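PDB 2B6N: proteinase K, which hydrolyses peptide bonds within proteins as a calcium-binding serine endopeptidase of the subtilase (peptidase S8) family, this chain being its catalytic part. Local coordinates for residues S55-I60 and I114-N119; S31-F36 and L236-N241; V96-C101 and S108-G113; V178-T181 and R187-F190; D174-G179 and Q248-L253. All coordinates share one frame; numbering follows the deposited sequence.

Overall arrangement
All five contacts tie elements to the seven-stranded parallel sheet at the core of the subtilisin-like fold. Contacts 1 and 3 lie toward one edge, centres about 8 Å apart, where helix 107-120 meets neighbouring strands 53-58 and 92-97. Contact 2 joins the lead-in to strand 34-39 to the end of helix 223-240, and touches contact 5 through the packing of helices 223-240 and 246-256. Contacts 4 and 5 share strand 176-181, with centres about 16 Å apart. Contacts 1 and 3 are complete before 4 and 5 begin; contact 2 brackets 1, 3 and 4 along the chain, and its segments alternate with those of contact 5. Strand 34-39 and helix 223-240 carry the predicted catalytic D39 and S224.

Contact 1: S55-I60 and I114-N119; sequences SGYDFI and INWVKN
An aromatic cluster of Y57, F59 and W116 packs helix 107-120 against the end of strand 53-58, an outermost strand of the parallel sheet in this subtilisin-like domain. W116 is the helix residue that does the reaching: its CG stands anti to the backbone N (chi1 -171°), which sends the indole out toward the strand. The six-membered end of the indole lies against G56, whose CA comes 3.4 Å from W116 CH2; with no side chain on G56, backbone and ring meet directly. The next residue meets the same face of the indole with its CB, a CH-pi contact in which Y57 CB sits 3.9 Å from the centroid of the five-membered ring and 13° off its normal. Beyond CB the Y57 ring turns off from the indole; its plane is tilted 29° from the five-membered ring, the displacement is too great for a stack, and its OH bonds to N62. W116 also touches V94 and V96 of strand 92-97 and F36 of strand 34-39, so the indole spans several strands. F59 approaches nearer the helix backbone, its ring presenting an edge to the root of the tryptophan: F59 CZ and W116 CB are 3.6 Å apart.

Contact 2: S31-F36 and L236-N241; sequences SGVTAF and LYLDEN
Going along the last turn of helix 223-240, L238 is the first residue to meet the other segment, its CB lying 3.7 Å from V33 CG2. The two side chains cross at about a right angle, and L238 CD2 goes on to V249 of helix 246-256. L238 also contributes its carbonyl: L238 O accepts from a water at 3.0 Å, and that water donates in turn to S31 O at 3.1 Å, a bridge between the helix end and the loop. D239 follows, and V33 CG2, the methyl beside the valine N, also lies 3.6 Å from D239 N. The aspartate CG is anti to its own N (chi1 176°), which lays the carboxylate against S31, with D239 CG 3.6 Å from S31 O. D239 OD2 takes a weak hydrogen bond from S31 N (3.2 Å, 129° at the hydrogen), but its main partner is D29 N, and G30 N adds another weak bond. Three successive backbone N-H groups thus gather round one carboxylate oxygen, an arrangement that would be expected to favour the charged form. The contact joins two elements of the subtilisin-like fold, away from the active site itself: the C-terminal end of the helix whose start holds the predicted catalytic S224, and the lead-in to the strand whose far end holds the predicted catalytic D39.

Contact 3: V96-C101 and S108-G113; sequences VRVLNC and SGVIAG
V98 reaches toward helix 107-120 from just beyond the end of strand 92-97. Its CB already lies close to the helix backbone, 3.9 Å from G109 O and 4.0 Å from V110 CA. From there the branches divide. CG1, anti to the carbonyl carbon of V98 (chi1 -58°), comes within 3.4 Å of G109 O, an oxygen that also accepts the helical hydrogen bond of G113 N, and lies 3.8 Å from G113 CA. CG2 takes the position between backbone N and carbonyl carbon and meets V110 CG2 at 4.0 Å, the two valines crossing at about a right angle. This is the strand-to-helix connection of a beta-alpha-beta crossover: strand 92-97 ends, the chain loops round, and helix 107-120 runs back over the sheet toward strand 125-129, with strand 34-39 lying between the two strands. C101 in that loop is disulfide-bonded to C69. V98 also touches I38, and its side chain is about 6 Å from that of the predicted catalytic D39. G113 has no side chain to keep V98 CG1 off its CA. Two residues earlier, V96 comes against the same atom, with V96 CG1 3.7 Å from G113 CA.

Contact 4: V178-T181 and R187-F190; sequences VGST and RSSF. With SO4 (sulfate ion), chain D.
S188 OG is held between two other serine hydroxyls, S180 OG at 2.7 Å within the contact and S204 OG outside it. The setting is the turn that follows strand 176-181 of the subtilisin-like sheet: the chain folds back so that T181 and R187 form a single beta bridge, then runs on as an irregular loop. A backbone bond secures the return, S188 N donating to S180 O over 2.9 Å at a nearly straight 166°, although the donor lies 39° out of the carbonyl plane. The S188 hydroxyl also lies close to the strand backbone, S188 OG 3.2 Å from T181 C. S188 CB is set 3.4 Å above the plane of the F190 ring, toward its rim. F190 CG occupies the position between its backbone N and carbonyl carbon (chi1 52°), which brings the ring back alongside S188 and S180; its CE1 and CZ come obliquely to S180 OG, each at 3.6 Å. The F190 side chain is about 8 Å from that of the predicted catalytic S224 and also packs on an apolar side chain of the bound peptide, consistent with a place near the substrate-binding region. R187 turns out of the bridge instead, its guanidinium bonding to S191 O and making a salt bridge to D264. Near the exposed S189 a sulfate, probably from the crystallisation liquor, is gripped by that residue, which donates from N to O3 and from OG to O2, and also by S204 OG. The ring of F190 borders the same anion, its CE2 lying 3.8 Å from sulfate O4.

Contact 5: D174-G179 and Q248-L253; sequences DAITVG and QVTNLL
Strand residue I176 and helix residue T250 mark the closest approach of the two backbones, with their CA atoms 6.9 Å apart. I176 carries most of the contact, its CG1 standing beside the backbone N and anti to the carbonyl carbon (chi1 -64°), with the chain then extended toward the helix. Both CG1 and CD1 of I176 lie 3.5 Å from T250 OG1, as the two side chains pass each other head to tail. The T250 methyl stays farther off, with T250 CG2 4.2 Å from I176 CG1. The tip of the isoleucine goes on to the next helical turn, where I176 CD1 packs on L253 CD1 at 3.8 Å. Although T250 OG1 faces an aliphatic chain, it is well supplied with polar partners. It bonds to P246 O one turn back in the helix and accepts from a water at 2.8 Å that also donates to D174 O at 3.0 Å, so the water links the helix to the residues just before the strand. L253 also touches V233 and Y237 of helix 223-240, and V178 in the strand touches V230 there. The result is a layered alpha/beta arrangement as in subtilisin-like proteases, in which helix 246-256 packs beside helix 223-240 and both rest on the parallel sheet.

Contact 1: S55-I60 and I114-N119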
# COMPACT_ATOMS: atom_id res chain seq x y z
N SER A 55 -7.73 2.64 15.60
CA SER A 55 -8.72 3.25 14.70
C SER A 55 -8.52 4.75 14.52
O SER A 55 -8.25 5.47 15.49
CB SER A 55 -10.13 2.98 15.18
OG SER A 55 -10.41 1.60 15.20
N GLY A 56 -8.66 5.21 13.28
CA GLY A 56 -8.65 6.64 12.98
C GLY A 56 -10.08 7.15 12.97
O GLY A 56 -10.52 7.89 13.87
N TYR A 57 -10.82 6.78 11.94
CA TYR A 57 -12.23 7.14 11.86
C TYR A 57 -12.94 6.18 10.93
O TYR A 57 -12.33 5.65 10.00
CB TYR A 57 -12.46 8.59 11.35
CG TYR A 57 -13.84 9.06 11.73
CD1 TYR A 57 -14.09 9.49 13.03
CD2 TYR A 57 -14.92 9.03 10.83
CE1 TYR A 57 -15.34 9.90 13.43
CE2 TYR A 57 -16.20 9.45 11.23
CZ TYR A 57 -16.39 9.88 12.54
OH TYR A 57 -17.63 10.28 13.00
N ASP A 58 -14.23 5.96 11.20
CA ASP A 58 -15.07 5.11 10.38
C ASP A 58 -16.12 5.95 9.66
O ASP A 58 -17.09 6.39 10.28
CB ASP A 58 -15.68 4.00 11.26
CG ASP A 58 -16.58 3.04 10.49
OD1 ASP A 58 -16.99 3.34 9.35
OD2 ASP A 58 -16.88 1.96 11.04
N PHE A 59 -15.92 6.20 8.37
CA PHE A 59 -16.87 6.95 7.54
C PHE A 59 -18.04 6.12 7.00
O PHE A 59 -18.96 6.68 6.40
CB PHE A 59 -16.14 7.72 6.43
CG PHE A 59 -15.27 8.83 6.96
CD1 PHE A 59 -13.89 8.65 7.11
CD2 PHE A 59 -15.85 10.04 7.38
CE1 PHE A 59 -13.09 9.67 7.63
CE2 PHE A 59 -15.07 11.06 7.90
CZ PHE A 59 -13.68 10.88 8.03
N ILE A 60 -18.04 4.82 7.25
CA ILE A 60 -19.23 4.01 6.94
C ILE A 60 -20.25 4.16 8.08
O ILE A 60 -21.42 4.51 7.83
CB ILE A 60 -18.87 2.53 6.73
CG1 ILE A 60 -17.88 2.40 5.56
CG2 ILE A 60 -20.14 1.67 6.50
CD1 ILE A 60 -18.46 2.82 4.18
N ILE A 114 -9.75 10.66 2.96
CA ILE A 114 -8.53 11.35 2.49
C ILE A 114 -8.33 12.63 3.30
O ILE A 114 -7.25 12.89 3.84
CB ILE A 114 -8.62 11.70 0.99
CG1 ILE A 114 -8.68 10.43 0.13
CG2 ILE A 114 -7.41 12.55 0.57
CD1 ILE A 114 -9.20 10.65 -1.31
N ASN A 115 -9.40 13.43 3.40
CA ASN A 115 -9.34 14.69 4.12
C ASN A 115 -9.02 14.43 5.57
O ASN A 115 -8.24 15.17 6.16
CB ASN A 115 -10.65 15.48 3.99
CG ASN A 115 -10.88 16.02 2.57
OD1 ASN A 115 -9.96 16.16 1.77
ND2 ASN A 115 -12.14 16.35 2.28
N TRP A 116 -9.61 13.38 6.15
CA TRP A 116 -9.35 13.04 7.55
C TRP A 116 -7.86 12.84 7.79
O TRP A 116 -7.32 13.37 8.75
CB TRP A 116 -10.16 11.81 8.02
CG TRP A 116 -10.04 11.60 9.52
CD1 TRP A 116 -10.84 12.14 10.49
CD2 TRP A 116 -9.02 10.87 10.20
NE1 TRP A 116 -10.40 11.75 11.74
CE2 TRP A 116 -9.28 10.98 11.59
CE3 TRP A 116 -7.91 10.12 9.77
CZ2 TRP A 116 -8.47 10.36 12.54
CZ3 TRP A 116 -7.11 9.50 10.73
CH2 TRP A 116 -7.40 9.63 12.10
N VAL A 117 -7.20 12.06 6.92
CA VAL A 117 -5.74 11.86 7.03
C VAL A 117 -4.99 13.19 6.94
O VAL A 117 -4.12 13.47 7.79
CB VAL A 117 -5.20 10.85 5.97
CG1 VAL A 117 -3.65 10.74 6.04
CG2 VAL A 117 -5.84 9.46 6.18
N LYS A 118 -5.31 14.00 5.93
CA LYS A 118 -4.72 15.34 5.76
C LYS A 118 -4.82 16.17 7.05
O LYS A 118 -3.83 16.79 7.48
CB LYS A 118 -5.40 16.10 4.61
CG LYS A 118 -4.86 17.53 4.40
CD LYS A 118 -5.51 18.20 3.23
CE LYS A 118 -6.95 18.62 3.54
NZ LYS A 118 -7.61 19.18 2.32
N ASN A 119 -5.99 16.16 7.67
CA ASN A 119 -6.24 16.99 8.83
C ASN A 119 -5.69 16.43 10.14
O ASN A 119 -5.49 17.19 11.08
CB ASN A 119 -7.73 17.34 8.94
CG ASN A 119 -8.23 18.12 7.74
OD1 ASN A 119 -7.49 18.93 7.15
ND2 ASN A 119 -9.46 17.89 7.36

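Contact 2: S31-F36 and L236-N241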
# COMPACT_ATOMS: atom_id res chain seq x y z
N SER A 31 9.79 2.77 12.45
CA SER A 31 9.73 3.47 13.74
C SER A 31 9.52 4.95 13.51
O SER A 31 10.15 5.54 12.62
CB SER A 31 11.02 3.25 14.54
OG SER A 31 11.11 1.92 15.01
N GLY A 32 8.59 5.53 14.29
CA GLY A 32 8.32 6.96 14.26
C GLY A 32 7.49 7.42 13.08
O GLY A 32 7.28 8.63 12.90
N VAL A 33 7.01 6.45 12.29
CA VAL A 33 6.18 6.73 11.11
C VAL A 33 4.77 6.16 11.31
O VAL A 33 4.59 5.15 11.99
CB VAL A 33 6.80 6.09 9.81
CG1 VAL A 33 5.96 6.40 8.56
CG2 VAL A 33 8.22 6.58 9.60
N THR A 34 3.76 6.84 10.74
CA THR A 34 2.39 6.36 10.83
C THR A 34 1.86 6.07 9.42
O THR A 34 2.00 6.89 8.51
CB THR A 34 1.47 7.39 11.53
OG1 THR A 34 1.98 7.63 12.84
CG2 THR A 34 0.05 6.85 11.67
N ALA A 35 1.28 4.89 9.26
CA ALA A 35 0.71 4.49 7.99
C ALA A 35 -0.79 4.46 8.14
O ALA A 35 -1.32 3.70 8.95
CB ALA A 35 1.23 3.10 7.59
N PHE A 36 -1.46 5.29 7.36
CA PHE A 36 -2.92 5.39 7.35
C PHE A 36 -3.50 4.45 6.28
O PHE A 36 -3.18 4.56 5.09
CB PHE A 36 -3.33 6.85 7.11
CG PHE A 36 -2.95 7.75 8.25
CD1 PHE A 36 -1.72 8.43 8.27
CD2 PHE A 36 -3.82 7.91 9.33
CE1 PHE A 36 -1.37 9.27 9.36
CE2 PHE A 36 -3.49 8.75 10.41
CZ PHE A 36 -2.27 9.42 10.43
N LEU A 236 9.71 2.71 5.67
CA LEU A 236 11.14 2.44 5.91
C LEU A 236 12.00 3.66 5.63
O LEU A 236 12.87 4.01 6.43
CB LEU A 236 11.65 1.29 5.04
CG LEU A 236 11.04 -0.10 5.23
CD1 LEU A 236 11.73 -1.12 4.31
CD2 LEU A 236 11.11 -0.57 6.67
N TYR A 237 11.76 4.31 4.49
CA TYR A 237 12.55 5.47 4.08
C TYR A 237 12.35 6.64 5.04
O TYR A 237 13.27 7.40 5.29
CB TYR A 237 12.21 5.93 2.66
CG TYR A 237 12.56 4.97 1.54
CD1 TYR A 237 12.25 5.32 0.23
CD2 TYR A 237 13.16 3.73 1.77
CE1 TYR A 237 12.56 4.47 -0.84
CE2 TYR A 237 13.47 2.86 0.70
CZ TYR A 237 13.16 3.25 -0.60
OH TYR A 237 13.40 2.44 -1.68
N LEU A 238 11.14 6.78 5.57
CA LEU A 238 10.81 7.88 6.49
C LEU A 238 11.33 7.63 7.92
O LEU A 238 11.49 8.57 8.70
CB LEU A 238 9.30 8.14 6.48
CG LEU A 238 8.77 8.95 5.28
CD1 LEU A 238 7.23 8.86 5.19
CD2 LEU A 238 9.23 10.42 5.33
N ASP A 239 11.56 6.36 8.25
CA ASP A 239 12.28 5.98 9.48
C ASP A 239 13.75 6.36 9.30
O ASP A 239 14.35 7.05 10.15
CB ASP A 239 12.09 4.47 9.70
CG ASP A 239 12.86 3.91 10.90
OD1 ASP A 239 13.57 4.65 11.62
OD2 ASP A 239 12.75 2.68 11.12
N GLU A 240 14.34 5.92 8.19
CA GLU A 240 15.72 6.29 7.80
C GLU A 240 15.97 7.81 7.73
O GLU A 240 16.99 8.31 8.22
CB GLU A 240 16.05 5.64 6.45
CG GLU A 240 17.45 5.94 5.92
CD GLU A 240 17.64 5.51 4.47
OE1 GLU A 240 16.72 4.89 3.90
OE2 GLU A 240 18.71 5.80 3.90
N ASN A 241 15.04 8.54 7.11
CA ASN A 241 15.16 9.98 7.00
C ASN A 241 13.78 10.62 7.19
O ASN A 241 13.04 10.75 6.23
CB ASN A 241 15.74 10.34 5.62
CG ASN A 241 15.99 11.84 5.45
OD1 ASN A 241 15.61 12.66 6.30
ND2 ASN A 241 16.63 12.20 4.35
O HOH W 1 10.75 8.43 11.64

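Contact 3: V96-C101 and S108-G113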
# COMPACT_ATOMS: atom_id res chain seq x y z
N VAL A 96 -8.55 3.88 8.58
CA VAL A 96 -9.51 4.89 8.13
C VAL A 96 -10.51 4.14 7.27
O VAL A 96 -10.21 3.78 6.13
CB VAL A 96 -8.82 6.04 7.36
CG1 VAL A 96 -9.82 7.13 6.99
CG2 VAL A 96 -7.73 6.65 8.25
N ARG A 97 -11.68 3.84 7.84
CA ARG A 97 -12.65 2.97 7.15
C ARG A 97 -13.57 3.76 6.22
O ARG A 97 -14.41 4.58 6.66
CB ARG A 97 -13.43 2.11 8.16
CG ARG A 97 -14.54 1.27 7.51
CD ARG A 97 -15.19 0.32 8.52
NE ARG A 97 -16.14 -0.60 7.89
CZ ARG A 97 -17.43 -0.73 8.22
NH1 ARG A 97 -17.97 -0.02 9.21
NH2 ARG A 97 -18.18 -1.61 7.56
N VAL A 98 -13.41 3.50 4.92
CA VAL A 98 -14.22 4.18 3.90
C VAL A 98 -14.96 3.18 3.01
O VAL A 98 -15.71 3.57 2.09
CB VAL A 98 -13.39 5.16 3.03
CG1 VAL A 98 -12.72 6.21 3.91
CG2 VAL A 98 -12.34 4.42 2.17
N LEU A 99 -14.75 1.89 3.29
CA LEU A 99 -15.36 0.83 2.50
C LEU A 99 -16.12 -0.06 3.44
O LEU A 99 -15.64 -0.33 4.55
CB LEU A 99 -14.28 0.01 1.75
CG LEU A 99 -13.38 0.77 0.77
CD1 LEU A 99 -12.44 -0.21 0.06
CD2 LEU A 99 -14.23 1.56 -0.22
N ASN A 100 -17.30 -0.50 3.01
CA ASN A 100 -18.21 -1.27 3.88
C ASN A 100 -17.85 -2.78 4.00
O ASN A 100 -16.79 -3.23 3.52
CB ASN A 100 -19.68 -1.04 3.46
CG ASN A 100 -19.99 -1.54 2.06
OD1 ASN A 100 -19.37 -2.48 1.56
ND2 ASN A 100 -20.97 -0.92 1.42
N CYS A 101 -18.72 -3.56 4.66
CA CYS A 101 -18.45 -4.98 4.89
C CYS A 101 -18.32 -5.78 3.58
O CYS A 101 -17.68 -6.84 3.56
CB CYS A 101 -19.51 -5.61 5.82
SG CYS A 101 -19.56 -4.94 7.54
N SER A 108 -17.88 10.27 -1.98
CA SER A 108 -17.96 11.20 -0.85
C SER A 108 -17.23 10.66 0.38
O SER A 108 -16.45 11.39 1.01
CB SER A 108 -19.44 11.54 -0.53
N GLY A 109 -17.47 9.39 0.72
CA GLY A 109 -16.87 8.79 1.92
C GLY A 109 -15.36 8.60 1.77
O GLY A 109 -14.60 8.81 2.72
N VAL A 110 -14.94 8.22 0.56
CA VAL A 110 -13.50 8.06 0.30
C VAL A 110 -12.80 9.41 0.45
O VAL A 110 -11.73 9.49 1.06
CB VAL A 110 -13.23 7.48 -1.10
CG1 VAL A 110 -11.72 7.56 -1.44
CG2 VAL A 110 -13.76 6.03 -1.18
N ILE A 111 -13.39 10.45 -0.13
CA ILE A 111 -12.87 11.82 0.00
C ILE A 111 -12.84 12.27 1.47
O ILE A 111 -11.85 12.88 1.92
CB ILE A 111 -13.64 12.82 -0.91
CG1 ILE A 111 -13.30 12.56 -2.40
CG2 ILE A 111 -13.36 14.27 -0.48
CD1 ILE A 111 -14.21 13.26 -3.37
N ALA A 112 -13.90 11.97 2.22
CA ALA A 112 -13.91 12.23 3.66
C ALA A 112 -12.70 11.59 4.36
O ALA A 112 -12.06 12.24 5.19
CB ALA A 112 -15.24 11.77 4.32
N GLY A 113 -12.39 10.34 4.01
CA GLY A 113 -11.22 9.64 4.60
C GLY A 113 -9.87 10.27 4.22
O GLY A 113 -8.96 10.38 5.05

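Contact 4: V178-T181 and R187-F190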
# COMPACT_ATOMS: atom_id res chain seq x y z
N VAL A 178 0.69 2.17 -8.14
CA VAL A 178 1.45 0.91 -8.04
C VAL A 178 0.80 -0.20 -8.86
O VAL A 178 -0.36 -0.56 -8.62
CB VAL A 178 1.58 0.49 -6.53
CG1 VAL A 178 2.47 -0.76 -6.39
CG2 VAL A 178 2.13 1.65 -5.68
N GLY A 179 1.53 -0.70 -9.85
CA GLY A 179 1.11 -1.89 -10.58
C GLY A 179 1.55 -3.16 -9.86
O GLY A 179 2.37 -3.11 -8.94
N SER A 180 1.01 -4.30 -10.30
CA SER A 180 1.20 -5.60 -9.63
C SER A 180 2.07 -6.55 -10.45
O SER A 180 1.91 -6.63 -11.68
CB SER A 180 -0.18 -6.25 -9.41
OG SER A 180 -0.04 -7.55 -8.87
N THR A 181 2.95 -7.31 -9.77
CA THR A 181 3.74 -8.36 -10.42
C THR A 181 3.52 -9.73 -9.78
O THR A 181 3.01 -9.83 -8.66
CB THR A 181 5.25 -8.08 -10.35
OG1 THR A 181 5.66 -7.99 -8.97
CG2 THR A 181 5.60 -6.75 -11.06
N ARG A 187 4.35 -8.79 -15.15
CA ARG A 187 3.14 -8.02 -14.81
C ARG A 187 2.00 -9.01 -14.56
O ARG A 187 1.76 -9.93 -15.37
CB ARG A 187 2.78 -7.07 -15.97
CG ARG A 187 1.52 -6.26 -15.70
CD ARG A 187 1.07 -5.46 -16.94
NE ARG A 187 0.63 -6.36 -18.01
CZ ARG A 187 -0.63 -6.72 -18.25
NH1 ARG A 187 -1.62 -6.25 -17.49
NH2 ARG A 187 -0.90 -7.53 -19.28
N SER A 188 1.31 -8.88 -13.42
CA SER A 188 0.13 -9.70 -13.17
C SER A 188 -0.89 -9.49 -14.28
O SER A 188 -1.05 -8.37 -14.77
CB SER A 188 -0.51 -9.33 -11.81
OG SER A 188 0.44 -9.45 -10.75
N SER A 189 -1.60 -10.56 -14.68
CA SER A 189 -2.50 -10.48 -15.85
C SER A 189 -3.57 -9.40 -15.73
O SER A 189 -4.02 -8.85 -16.75
CB SER A 189 -3.16 -11.83 -16.12
OG SER A 189 -3.95 -12.21 -15.00
N PHE A 190 -3.98 -9.10 -14.49
CA PHE A 190 -5.04 -8.15 -14.22
C PHE A 190 -4.50 -6.73 -14.03
O PHE A 190 -5.27 -5.80 -13.93
CB PHE A 190 -5.79 -8.56 -12.93
CG PHE A 190 -4.87 -8.78 -11.77
CD1 PHE A 190 -4.32 -7.70 -11.09
CD2 PHE A 190 -4.52 -10.07 -11.39
CE1 PHE A 190 -3.43 -7.90 -10.03
CE2 PHE A 190 -3.64 -10.29 -10.34
CZ PHE A 190 -3.10 -9.21 -9.65
S SO4 D . -1.69 -13.75 -12.53
O1 SO4 D . -1.27 -15.15 -12.63
O2 SO4 D . -3.08 -13.59 -12.96
O3 SO4 D . -0.85 -12.94 -13.41
O4 SO4 D . -1.62 -13.37 -11.12

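Contact 5: D174-G179 and Q248-L253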
# COMPACT_ATOMS: atom_id res chain seq x y z
N ASP A 174 -0.14 13.41 -8.07
CA ASP A 174 0.81 13.30 -6.98
C ASP A 174 0.67 12.03 -6.14
O ASP A 174 1.36 11.88 -5.13
CB ASP A 174 0.81 14.57 -6.11
CG ASP A 174 1.42 15.75 -6.84
OD1 ASP A 174 2.27 15.53 -7.73
OD2 ASP A 174 1.04 16.88 -6.55
N ALA A 175 -0.23 11.14 -6.55
CA ALA A 175 -0.30 9.79 -5.99
C ALA A 175 0.89 8.98 -6.51
O ALA A 175 1.34 9.20 -7.65
CB ALA A 175 -1.61 9.10 -6.37
N ILE A 176 1.41 8.09 -5.68
CA ILE A 176 2.35 7.05 -6.15
C ILE A 176 1.46 5.87 -6.54
O ILE A 176 0.80 5.27 -5.68
CB ILE A 176 3.36 6.62 -5.07
CG1 ILE A 176 4.26 7.80 -4.67
CG2 ILE A 176 4.25 5.46 -5.56
CD1 ILE A 176 4.88 7.63 -3.29
N THR A 177 1.43 5.57 -7.83
CA THR A 177 0.48 4.57 -8.38
C THR A 177 1.22 3.27 -8.67
O THR A 177 2.24 3.27 -9.35
CB THR A 177 -0.25 5.14 -9.62
OG1 THR A 177 -1.01 6.29 -9.20
CG2 THR A 177 -1.19 4.09 -10.28
N VAL A 178 0.69 2.17 -8.14
CA VAL A 178 1.45 0.91 -8.04
C VAL A 178 0.80 -0.20 -8.86
O VAL A 178 -0.36 -0.56 -8.62
CB VAL A 178 1.58 0.49 -6.53
CG1 VAL A 178 2.47 -0.76 -6.39
CG2 VAL A 178 2.13 1.65 -5.68
N GLY A 179 1.53 -0.70 -9.85
CA GLY A 179 1.11 -1.89 -10.58
C GLY A 179 1.55 -3.16 -9.86
O GLY A 179 2.37 -3.11 -8.94
N GLN A 248 10.19 13.87 -2.34
CA GLN A 248 11.51 13.24 -2.10
C GLN A 248 11.38 11.73 -1.84
O GLN A 248 12.23 10.95 -2.30
CB GLN A 248 12.22 13.92 -0.94
CG GLN A 248 12.63 15.38 -1.24
CD GLN A 248 13.19 16.12 -0.04
OE1 GLN A 248 12.75 15.94 1.10
NE2 GLN A 248 14.20 16.98 -0.30
N VAL A 249 10.33 11.32 -1.11
CA VAL A 249 10.01 9.89 -0.98
C VAL A 249 9.76 9.25 -2.36
O VAL A 249 10.29 8.18 -2.65
CB VAL A 249 8.83 9.64 -0.01
CG1 VAL A 249 8.44 8.16 -0.02
CG2 VAL A 249 9.21 10.11 1.42
N THR A 250 8.95 9.91 -3.19
CA THR A 250 8.67 9.43 -4.54
C THR A 250 9.95 9.24 -5.35
O THR A 250 10.15 8.20 -5.99
CB THR A 250 7.69 10.38 -5.29
OG1 THR A 250 6.49 10.52 -4.53
CG2 THR A 250 7.33 9.83 -6.68
N ASN A 251 10.81 10.26 -5.33
CA ASN A 251 12.08 10.20 -6.05
C ASN A 251 13.01 9.08 -5.55
O ASN A 251 13.67 8.42 -6.37
CB ASN A 251 12.82 11.54 -5.98
CG ASN A 251 14.09 11.54 -6.80
OD1 ASN A 251 15.19 11.65 -6.26
ND2 ASN A 251 13.96 11.40 -8.12
N LEU A 252 13.05 8.89 -4.23
CA LEU A 252 13.90 7.87 -3.62
C LEU A 252 13.40 6.47 -3.98
O LEU A 252 14.19 5.59 -4.28
CB LEU A 252 13.97 8.04 -2.11
CG LEU A 252 15.14 7.40 -1.36
CD1 LEU A 252 16.52 7.83 -1.96
CD2 LEU A 252 15.04 7.77 0.09
N LEU A 253 12.08 6.28 -3.93
CA LEU A 253 11.50 5.02 -4.39
C LEU A 253 11.94 4.70 -5.82
O LEU A 253 12.32 3.57 -6.13
CB LEU A 253 9.96 5.06 -4.31
CG LEU A 253 9.32 4.84 -2.93
CD1 LEU A 253 7.85 5.30 -2.92
CD2 LEU A 253 9.42 3.37 -2.53
O HOH W 2 4.20 11.29 -5.96